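Local coordinates for cellulose hydrolase (Bacillus licheniformis, PDB 4YZT), which hydrolyses internal beta-1,4-glucosidic bonds of cellulose as a tri-modular family 5 endoglucanase, at residues T238-A243 with W284-T289; N278-K283 with K340-F345; D320-E325 with A422-D427. All coordinates share one frame; numbering follows the deposited sequence.

Contact 1. Residues T238-A243 with W284-T289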
loop_
_atom_site.group_PDB
_atom_site.type_symbol
_atom_site.label_atom_id
_atom_site.label_comp_id
_atom_site.label_asym_id
_atom_site.label_seq_id
_atom_site.Cartn_x
_atom_site.Cartn_y
_atom_site.Cartn_z
ATOM N N THR A 238 -11.194 -10.409 2.402
ATOM C CA THR A 238 -11.339 -9.181 3.157
ATOM C C THR A 238 -10.596 -9.164 4.487
ATOM O O THR A 238 -10.582 -8.140 5.166
ATOM C CB THR A 238 -12.824 -8.906 3.457
ATOM O OG1 THR A 238 -13.358 -9.987 4.233
ATOM C CG2 THR A 238 -13.633 -8.772 2.164
ATOM N N THR A 239 -10.013 -10.293 4.892
ATOM C CA THR A 239 -9.236 -10.307 6.135
ATOM C C THR A 239 -7.897 -11.005 5.956
ATOM O O THR A 239 -7.706 -11.759 5.003
ATOM C CB THR A 239 -9.985 -11.006 7.290
ATOM O OG1 THR A 239 -10.251 -12.366 6.929
ATOM C CG2 THR A 239 -11.290 -10.284 7.592
ATOM N N TRP A 240 -6.993 -10.765 6.900
ATOM C CA TRP A 240 -5.669 -11.397 6.893
ATOM C C TRP A 240 -5.197 -11.620 8.322
ATOM O O TRP A 240 -5.477 -10.794 9.200
ATOM C CB TRP A 240 -4.652 -10.526 6.135
ATOM C CG TRP A 240 -3.267 -11.132 6.023
ATOM C CD1 TRP A 240 -2.784 -11.889 4.995
ATOM C CD2 TRP A 240 -2.194 -11.018 6.972
ATOM N NE1 TRP A 240 -1.483 -12.268 5.252
ATOM C CE2 TRP A 240 -1.090 -11.732 6.448
ATOM C CE3 TRP A 240 -2.056 -10.371 8.208
ATOM C CZ2 TRP A 240 0.143 -11.829 7.122
ATOM C CZ3 TRP A 240 -0.829 -10.479 8.887
ATOM C CH2 TRP A 240 0.251 -11.204 8.337
ATOM N N GLY A 241 -4.480 -12.720 8.555
ATOM C CA GLY A 241 -3.853 -12.960 9.845
ATOM C C GLY A 241 -3.910 -14.351 10.454
ATOM O O GLY A 241 -3.682 -14.498 11.655
ATOM N N SER A 242 -4.203 -15.377 9.658
ATOM C CA SER A 242 -4.146 -16.738 10.182
ATOM C C SER A 242 -2.697 -17.092 10.547
ATOM O O SER A 242 -1.756 -16.418 10.121
ATOM C CB SER A 242 -4.686 -17.747 9.168
ATOM O OG SER A 242 -3.780 -17.863 8.081
ATOM N N ALA A 243 -2.523 -18.132 11.349
ATOM C CA ALA A 243 -1.186 -18.575 11.721
ATOM C C ALA A 243 -0.395 -18.960 10.470
ATOM O O ALA A 243 0.794 -18.651 10.357
ATOM C CB ALA A 243 -1.259 -19.734 12.699
ATOM N N TRP A 284 -3.949 -3.280 10.189
ATOM C CA TRP A 284 -2.974 -2.938 11.222
ATOM C C TRP A 284 -2.039 -4.116 11.480
ATOM O O TRP A 284 -0.814 -3.960 11.511
ATOM C CB TRP A 284 -3.680 -2.507 12.515
ATOM C CG TRP A 284 -4.483 -1.229 12.364
ATOM C CD1 TRP A 284 -4.523 -0.412 11.272
ATOM C CD2 TRP A 284 -5.356 -0.639 13.341
ATOM N NE1 TRP A 284 -5.363 0.652 11.509
ATOM C CE2 TRP A 284 -5.894 0.533 12.767
ATOM C CE3 TRP A 284 -5.734 -0.986 14.645
ATOM C CZ2 TRP A 284 -6.790 1.366 13.454
ATOM C CZ3 TRP A 284 -6.639 -0.156 15.329
ATOM C CH2 TRP A 284 -7.154 0.998 14.729
ATOM N N LEU A 285 -2.620 -5.301 11.648
ATOM C CA LEU A 285 -1.842 -6.529 11.840
ATOM C C LEU A 285 -0.881 -6.821 10.671
ATOM O O LEU A 285 0.253 -7.247 10.878
ATOM C CB LEU A 285 -2.787 -7.716 12.046
ATOM C CG LEU A 285 -2.129 -9.061 12.374
ATOM C CD1 LEU A 285 -1.358 -8.960 13.701
ATOM C CD2 LEU A 285 -3.171 -10.154 12.451
ATOM N N TYR A 286 -1.352 -6.625 9.448
ATOM C CA TYR A 286 -0.526 -6.843 8.264
ATOM C C TYR A 286 0.690 -5.912 8.269
ATOM O O TYR A 286 1.835 -6.348 8.080
ATOM C CB TYR A 286 -1.358 -6.641 6.990
ATOM C CG TYR A 286 -0.595 -6.935 5.715
ATOM C CD1 TYR A 286 0.141 -5.944 5.077
ATOM C CD2 TYR A 286 -0.591 -8.214 5.159
ATOM C CE1 TYR A 286 0.852 -6.214 3.919
ATOM C CE2 TYR A 286 0.107 -8.476 4.002
ATOM C CZ TYR A 286 0.830 -7.483 3.396
ATOM O OH TYR A 286 1.536 -7.749 2.241
ATOM N N HIS A 287 0.454 -4.627 8.505
ATOM C CA HIS A 287 1.560 -3.679 8.456
ATOM C C HIS A 287 2.554 -3.917 9.597
ATOM O O HIS A 287 3.767 -3.935 9.370
ATOM C CB HIS A 287 1.037 -2.245 8.472
ATOM C CG HIS A 287 0.513 -1.788 7.145
ATOM N ND1 HIS A 287 -0.749 -2.106 6.692
ATOM C CD2 HIS A 287 1.087 -1.044 6.166
ATOM C CE1 HIS A 287 -0.935 -1.575 5.495
ATOM N NE2 HIS A 287 0.165 -0.927 5.150
ATOM N N ASP A 288 2.062 -4.128 10.815
ATOM C CA ASP A 288 2.964 -4.380 11.932
ATOM C C ASP A 288 3.786 -5.642 11.711
ATOM O O ASP A 288 4.987 -5.665 11.971
ATOM C CB ASP A 288 2.202 -4.507 13.254
ATOM C CG ASP A 288 3.128 -4.807 14.417
ATOM O OD1 ASP A 288 3.845 -3.885 14.872
ATOM O OD2 ASP A 288 3.160 -5.972 14.866
ATOM N N THR A 289 3.132 -6.687 11.215
ATOM C CA THR A 289 3.802 -7.965 11.024
ATOM C C THR A 289 4.859 -7.851 9.938
ATOM O O THR A 289 6.004 -8.266 10.144
ATOM C CB THR A 289 2.807 -9.084 10.650
ATOM O OG1 THR A 289 1.819 -9.203 11.683
ATOM C CG2 THR A 289 3.524 -10.418 10.488
#

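Contact 2. Residues N278-K283 with K340-F345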
loop_
_atom_site.group_PDB
_atom_site.type_symbol
_atom_site.label_atom_id
_atom_site.label_comp_id
_atom_site.label_asym_id
_atom_site.label_seq_id
_atom_site.Cartn_x
_atom_site.Cartn_y
_atom_site.Cartn_z
ATOM N N ASN A 278 -9.676 -2.582 3.416
ATOM C CA ASN A 278 -10.194 -1.577 4.352
ATOM C C ASN A 278 -10.484 -2.054 5.779
ATOM O O ASN A 278 -10.715 -1.231 6.659
ATOM C CB ASN A 278 -11.461 -0.915 3.766
ATOM C CG ASN A 278 -12.684 -1.835 3.759
ATOM O OD1 ASN A 278 -12.578 -3.060 3.808
ATOM N ND2 ASN A 278 -13.864 -1.230 3.662
ATOM N N GLU A 279 -10.467 -3.357 6.031
ATOM C CA GLU A 279 -10.741 -3.826 7.384
ATOM C C GLU A 279 -9.568 -3.434 8.278
ATOM O O GLU A 279 -8.420 -3.788 8.000
ATOM C CB GLU A 279 -10.999 -5.340 7.414
ATOM C CG GLU A 279 -11.872 -5.802 8.588
ATOM C CD GLU A 279 -11.124 -6.699 9.578
ATOM O OE1 GLU A 279 -9.885 -6.773 9.497
ATOM O OE2 GLU A 279 -11.785 -7.341 10.427
ATOM N N LYS A 280 -9.870 -2.667 9.323
ATOM C CA LYS A 280 -8.874 -2.094 10.222
ATOM C C LYS A 280 -7.938 -3.080 10.880
ATOM O O LYS A 280 -6.731 -2.919 10.819
ATOM C CB LYS A 280 -9.561 -1.320 11.338
ATOM C CG LYS A 280 -9.382 0.161 11.258
ATOM C CD LYS A 280 -10.203 0.856 12.344
ATOM C CE LYS A 280 -10.576 2.230 11.898
ATOM N NZ LYS A 280 -11.642 2.800 12.769
ATOM N N HIS A 281 -8.513 -4.058 11.571
ATOM C CA HIS A 281 -7.708 -5.001 12.335
ATOM C C HIS A 281 -6.713 -5.721 11.432
ATOM O O HIS A 281 -5.533 -5.809 11.737
ATOM C CB HIS A 281 -8.582 -6.025 13.051
ATOM C CG HIS A 281 -7.789 -7.113 13.697
ATOM N ND1 HIS A 281 -7.246 -6.985 14.956
ATOM C CD2 HIS A 281 -7.394 -8.325 13.235
ATOM C CE1 HIS A 281 -6.577 -8.084 15.257
ATOM N NE2 HIS A 281 -6.644 -8.910 14.226
ATOM N N SER A 282 -7.194 -6.243 10.314
ATOM C CA SER A 282 -6.306 -6.940 9.391
ATOM C C SER A 282 -5.233 -6.002 8.873
ATOM O O SER A 282 -4.062 -6.363 8.817
ATOM C CB SER A 282 -7.087 -7.535 8.230
ATOM O OG SER A 282 -7.957 -8.566 8.681
ATOM N N LYS A 283 -5.632 -4.798 8.484
ATOM C CA LYS A 283 -4.674 -3.846 7.931
ATOM C C LYS A 283 -3.565 -3.505 8.932
ATOM O O LYS A 283 -2.385 -3.454 8.575
ATOM C CB LYS A 283 -5.387 -2.572 7.486
ATOM C CG LYS A 283 -4.492 -1.610 6.716
ATOM C CD LYS A 283 -4.992 -0.172 6.856
ATOM C CE LYS A 283 -6.314 0.065 6.163
ATOM N NZ LYS A 283 -6.850 1.434 6.518
ATOM N N LYS A 340 -8.285 -6.470 19.146
ATOM C CA LYS A 340 -9.361 -7.093 18.365
ATOM C C LYS A 340 -10.616 -7.182 19.230
ATOM O O LYS A 340 -10.607 -7.843 20.270
ATOM C CB LYS A 340 -8.950 -8.487 17.879
ATOM C CG LYS A 340 -9.766 -9.019 16.712
ATOM C CD LYS A 340 -9.199 -10.333 16.180
ATOM C CE LYS A 340 -9.978 -10.811 14.953
ATOM N NZ LYS A 340 -9.558 -12.175 14.529
ATOM N N PRO A 341 -11.713 -6.534 18.803
ATOM C CA PRO A 341 -11.878 -5.846 17.522
ATOM C C PRO A 341 -11.363 -4.417 17.545
ATOM O O PRO A 341 -11.249 -3.823 18.615
ATOM C CB PRO A 341 -13.401 -5.863 17.321
ATOM C CG PRO A 341 -13.940 -5.755 18.715
ATOM C CD PRO A 341 -12.950 -6.495 19.610
ATOM N N ALA A 342 -11.080 -3.872 16.371
ATOM C CA ALA A 342 -10.722 -2.466 16.242
ATOM C C ALA A 342 -11.961 -1.623 15.972
ATOM O O ALA A 342 -11.991 -0.433 16.271
ATOM C CB ALA A 342 -9.696 -2.276 15.134
ATOM N N ASP A 343 -12.969 -2.248 15.371
ATOM C CA ASP A 343 -14.267 -1.615 15.162
ATOM C C ASP A 343 -15.335 -2.388 15.914
ATOM O O ASP A 343 -15.575 -3.564 15.630
ATOM C CB ASP A 343 -14.616 -1.559 13.676
ATOM C CG ASP A 343 -14.033 -0.346 12.976
ATOM O OD1 ASP A 343 -13.928 0.735 13.599
ATOM O OD2 ASP A 343 -13.691 -0.471 11.782
ATOM N N LEU A 344 -15.982 -1.737 16.873
ATOM C CA LEU A 344 -17.040 -2.394 17.620
ATOM C C LEU A 344 -18.412 -1.935 17.113
ATOM O O LEU A 344 -18.771 -0.769 17.266
ATOM C CB LEU A 344 -16.886 -2.112 19.113
ATOM C CG LEU A 344 -17.966 -2.719 20.003
ATOM C CD1 LEU A 344 -17.946 -4.232 19.824
ATOM C CD2 LEU A 344 -17.737 -2.333 21.456
ATOM N N PHE A 345 -19.158 -2.859 16.503
ATOM C CA PHE A 345 -20.490 -2.580 15.967
ATOM C C PHE A 345 -21.591 -2.961 16.960
ATOM O O PHE A 345 -21.677 -4.108 17.396
ATOM C CB PHE A 345 -20.716 -3.335 14.649
ATOM C CG PHE A 345 -19.891 -2.829 13.499
ATOM C CD1 PHE A 345 -20.377 -1.831 12.662
ATOM C CD2 PHE A 345 -18.636 -3.356 13.243
ATOM C CE1 PHE A 345 -19.614 -1.372 11.583
ATOM C CE2 PHE A 345 -17.874 -2.897 12.175
ATOM C CZ PHE A 345 -18.364 -1.914 11.346
HETATM O O HOH W 1 -12.837 -2.239 10.259
HETATM O O HOH W 2 -7.002 -11.613 13.368
#

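Contact 3. Residues D320-E325 with A422-D427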
loop_
_atom_site.group_PDB
_atom_site.type_symbol
_atom_site.label_atom_id
_atom_site.label_comp_id
_atom_site.label_asym_id
_atom_site.label_seq_id
_atom_site.Cartn_x
_atom_site.Cartn_y
_atom_site.Cartn_z
ATOM N N ASP A 320 -5.574 7.058 7.881
ATOM C CA ASP A 320 -5.560 6.075 8.963
ATOM C C ASP A 320 -4.327 6.374 9.805
ATOM O O ASP A 320 -3.234 5.916 9.489
ATOM C CB ASP A 320 -5.524 4.644 8.408
ATOM C CG ASP A 320 -5.569 3.576 9.499
ATOM O OD1 ASP A 320 -5.409 3.916 10.687
ATOM O OD2 ASP A 320 -5.763 2.389 9.158
ATOM N N PRO A 321 -4.487 7.175 10.858
ATOM C CA PRO A 321 -3.309 7.617 11.604
ATOM C C PRO A 321 -2.658 6.480 12.380
ATOM O O PRO A 321 -1.450 6.513 12.615
ATOM C CB PRO A 321 -3.874 8.659 12.567
ATOM C CG PRO A 321 -5.153 9.077 11.959
ATOM C CD PRO A 321 -5.705 7.891 11.285
ATOM N N VAL A 322 -3.461 5.507 12.796
ATOM C CA VAL A 322 -2.943 4.384 13.570
ATOM C C VAL A 322 -2.002 3.526 12.730
ATOM O O VAL A 322 -0.909 3.176 13.189
ATOM C CB VAL A 322 -4.082 3.510 14.128
ATOM C CG1 VAL A 322 -3.533 2.215 14.717
ATOM C CG2 VAL A 322 -4.893 4.300 15.156
ATOM N N VAL A 323 -2.406 3.185 11.506
ATOM C CA VAL A 323 -1.546 2.336 10.689
ATOM C C VAL A 323 -0.230 3.085 10.387
ATOM O O VAL A 323 0.841 2.469 10.367
ATOM C CB VAL A 323 -2.244 1.865 9.391
ATOM C CG1 VAL A 323 -2.285 2.978 8.330
ATOM C CG2 VAL A 323 -1.548 0.640 8.837
ATOM N N LYS A 324 -0.303 4.400 10.199
ATOM C CA LYS A 324 0.900 5.208 10.017
ATOM C C LYS A 324 1.820 5.122 11.238
ATOM O O LYS A 324 3.031 4.938 11.104
ATOM C CB LYS A 324 0.551 6.679 9.752
ATOM C CG LYS A 324 1.788 7.593 9.565
ATOM C CD LYS A 324 2.149 8.388 10.821
ATOM C CE LYS A 324 1.145 9.485 11.102
ATOM N NZ LYS A 324 1.584 10.384 12.217
ATOM N N GLU A 325 1.246 5.264 12.427
ATOM C CA GLU A 325 2.054 5.216 13.637
ATOM C C GLU A 325 2.665 3.828 13.828
ATOM O O GLU A 325 3.798 3.707 14.303
ATOM C CB GLU A 325 1.235 5.606 14.873
ATOM C CG GLU A 325 0.673 7.031 14.861
ATOM C CD GLU A 325 1.730 8.132 14.794
ATOM O OE1 GLU A 325 2.941 7.852 14.950
ATOM O OE2 GLU A 325 1.329 9.303 14.605
ATOM N N ALA A 422 2.799 2.109 19.186
ATOM C CA ALA A 422 1.647 2.931 18.833
ATOM C C ALA A 422 0.429 2.681 19.732
ATOM O O ALA A 422 0.233 1.583 20.247
ATOM C CB ALA A 422 1.285 2.690 17.375
ATOM N N SER A 423 -0.390 3.712 19.923
ATOM C CA SER A 423 -1.682 3.519 20.565
ATOM C C SER A 423 -2.645 2.829 19.602
ATOM O O SER A 423 -2.519 2.953 18.388
ATOM C CB SER A 423 -2.280 4.850 21.021
ATOM O OG SER A 423 -1.525 5.412 22.081
ATOM N N GLN A 424 -3.601 2.104 20.159
ATOM C CA GLN A 424 -4.663 1.494 19.370
ATOM C C GLN A 424 -5.952 2.278 19.614
ATOM O O GLN A 424 -6.239 2.675 20.747
ATOM C CB GLN A 424 -4.830 0.028 19.754
ATOM C CG GLN A 424 -3.673 -0.861 19.324
ATOM C CD GLN A 424 -3.800 -1.291 17.880
ATOM O OE1 GLN A 424 -4.592 -2.173 17.545
ATOM N NE2 GLN A 424 -3.046 -0.646 17.011
ATOM N N VAL A 425 -6.712 2.511 18.551
ATOM C CA VAL A 425 -7.981 3.239 18.647
ATOM C C VAL A 425 -9.175 2.380 18.212
ATOM O O VAL A 425 -9.233 1.929 17.070
ATOM C CB VAL A 425 -7.962 4.502 17.781
ATOM C CG1 VAL A 425 -9.315 5.212 17.847
ATOM C CG2 VAL A 425 -6.814 5.421 18.188
ATOM N N MET A 426 -10.127 2.162 19.113
ATOM C CA MET A 426 -11.316 1.373 18.796
ATOM C C MET A 426 -12.536 2.264 18.559
ATOM O O MET A 426 -12.931 3.025 19.443
ATOM C CB MET A 426 -11.606 0.382 19.929
ATOM C CG MET A 426 -12.727 -0.608 19.643
ATOM S SD MET A 426 -13.040 -1.709 21.039
ATOM C CE MET A 426 -13.922 -0.619 22.132
ATOM N N ASP A 427 -13.135 2.172 17.373
ATOM C CA ASP A 427 -14.358 2.917 17.094
ATOM C C ASP A 427 -15.550 2.174 17.677
ATOM O O ASP A 427 -15.667 0.957 17.516
ATOM C CB ASP A 427 -14.562 3.114 15.591
ATOM C CG ASP A 427 -13.663 4.184 14.998
ATOM O OD1 ASP A 427 -12.799 4.738 15.707
ATOM O OD2 ASP A 427 -13.822 4.465 13.794
#

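Contact 1. Residues T238-A243 with W284-T289
Trp240 and Tyr286 meet because both first torsions put CG anti to the backbone N: chi1 is -177° in the tryptophan, which lies in the loop before helix 243-261, and -176° in the tyrosine of helix 280-296. The result is a T-shaped (edge-to-face) pair. The tyrosine turns its edge to the indole, and CD2 of Tyr286 stands 3.7 Å from CD2 of Trp240, over one face of the indole near its centre. The six-membered ring of the tryptophan and the phenol ring have planes turned 79° against each other.

The rest of the indole rests on the helix itself. CZ3 of Trp240 comes within 3.7 Å of CA of Tyr286 and also touches CG of Leu285. CG2 of Thr289 lies in the indole plane, 4.0 Å from CH2 of Trp240. The hydroxyl of that threonine is turned back on its own helix, with OG1 of Thr289 donating to O of Leu285 at 2.6 Å. The carbonyl is thus gripped twice, since the backbone N of Thr289 reaches it from the opposite face. Next to the indole, CD2 of Leu285 packs 3.9 Å from CA of Gly241. A side chain on this glycine would collide with that methyl group, and the backbone angles there already disfavour a beta carbon.

No hydrogen bond joins the two segments, but the backbone N of Trp240 bonds to OG of Ser282, one turn earlier on helix 280-296. The phenol OH of Tyr286 bonds to O of Ser226, while the indole is held by packing. Tyr230 of helix 228-231 meets both rings. Trp240 also lies on Ile246 and Met249 of helix 243-261, so its indole is wedged between that helix and helix 280-296, two neighbouring outer helices of the (beta/alpha)8 barrel on either side of strand 267-272 in sequence.

Contact 2. Residues N278-K283 with K340-F345
Lys280 and Asp343 form the charged half of this contact, and His281 with Lys340 the CH-pi half. NZ of Lys280 donates to OD1 of Asp343 at 3.2 Å, a salt bridge made on the syn side of the carboxylate and 25° out of its plane. The lysine chain is extended beyond CG and crosses the aspartate at about a right angle. At the other half, the aliphatic chain of Lys340 passes over one face of the imidazole: CD of Lys340 sits 3.7 Å from the centroid of the His281 ring, displaced toward the rim. Between the halves, CB of Ala342 packs 3.9 Å from CB of Lys280.

Two waters extend these pairs. One accepts from the backbone N of Lys280 and donates to OD2 of Asp343, and the other joins NE2 of His281 to NZ of Lys340, at 2.9 Å from each nitrogen. Further out, ND1 of His281 is hydrogen-bonded to O of Ile339, which would hold the ring against rotation. The start of the helix is itself capped, as OE1 of Glu279 accepts from N of Ser282 at 2.9 Å and, from the opposite face of the carboxylate, from OG of Ser282.

The ammonium group of Lys280 has a second anionic partner, OD2 of Asp427, on the adjoining strand 424-431. An alanine in place of Lys280 would probably leave Asp343 and Asp427 without their shared counter-charge, close together and likely to repel each other. One lysine of the catalytic barrel is thus shared between two acids of the X2 module and probably offsets part of their repulsion, and the surface joint between the modules combines this charge pairing with an alkyl chain laid over an imidazole.

Contact 3. Residues D320-E325 with A422-D427
Val322 faces strand 424-431 with its two methyl groups divided between different partners. CG2 of Val322 meets CG2 of Val425 at 3.8 Å, the two valines crossing obliquely in a purely apolar touch. The other branch, CG1 of Val322, is anti to the backbone N (chi1 170°) and comes 3.7 Å from NE2 of Gln424. Here the side chains cross at about a right angle.

Gln424 starts out pointing away from the helix, yet its chain bends at chi2 (-83°), and the amide comes nearer again. Its oxygen OE1 accepts from the backbone N of Ile339, a bond that anchors the amide. One turn along the helix, CB of Glu325 lies 3.8 Å from CB of Ala422, while the acid itself leads off to its neighbour: OE2 of Glu325 forms a salt bridge with NZ of Lys324 at 2.6 Å, met from above the carboxylate plane. At the start of the helix Asp320 is the N-cap, its OD1 accepting from N of Val323 at 3.2 Å. No hydrogen bond crosses this contact, and the backbone N of Val425, buried by it, has no partner in the model.

Helix 321-330 thus packs against the start of strand 424-431, an inner strand of the X2 module's sheet that runs between 409-418 and 338-347. Trp284 of helix 280-296 completes the packing, touching Val322, Val323 and Gln424.

Contacts 2 and 3 span the joint between the family 5 barrel and the X2 module; contact 1 lies behind it, within the barrel. Contacts 1 and 2 have centres 11 Å apart and use successive turns of helix 280-296; contacts 2 and 3, also 11 Å apart, reach the neighbouring strands 338-347 and 424-431 of one sheet; contacts 1 and 3 lie 14 Å apart. Along the chain contact 1 closes before contact 3 opens, whereas contact 2 interleaves with both. Trp284 bridges them, its indole packing on Ala342 and donating to Asp320. The general principle is that one outer barrel helix can serve two interfaces, one to a neighbouring part of its own barrel and one to an accessory module.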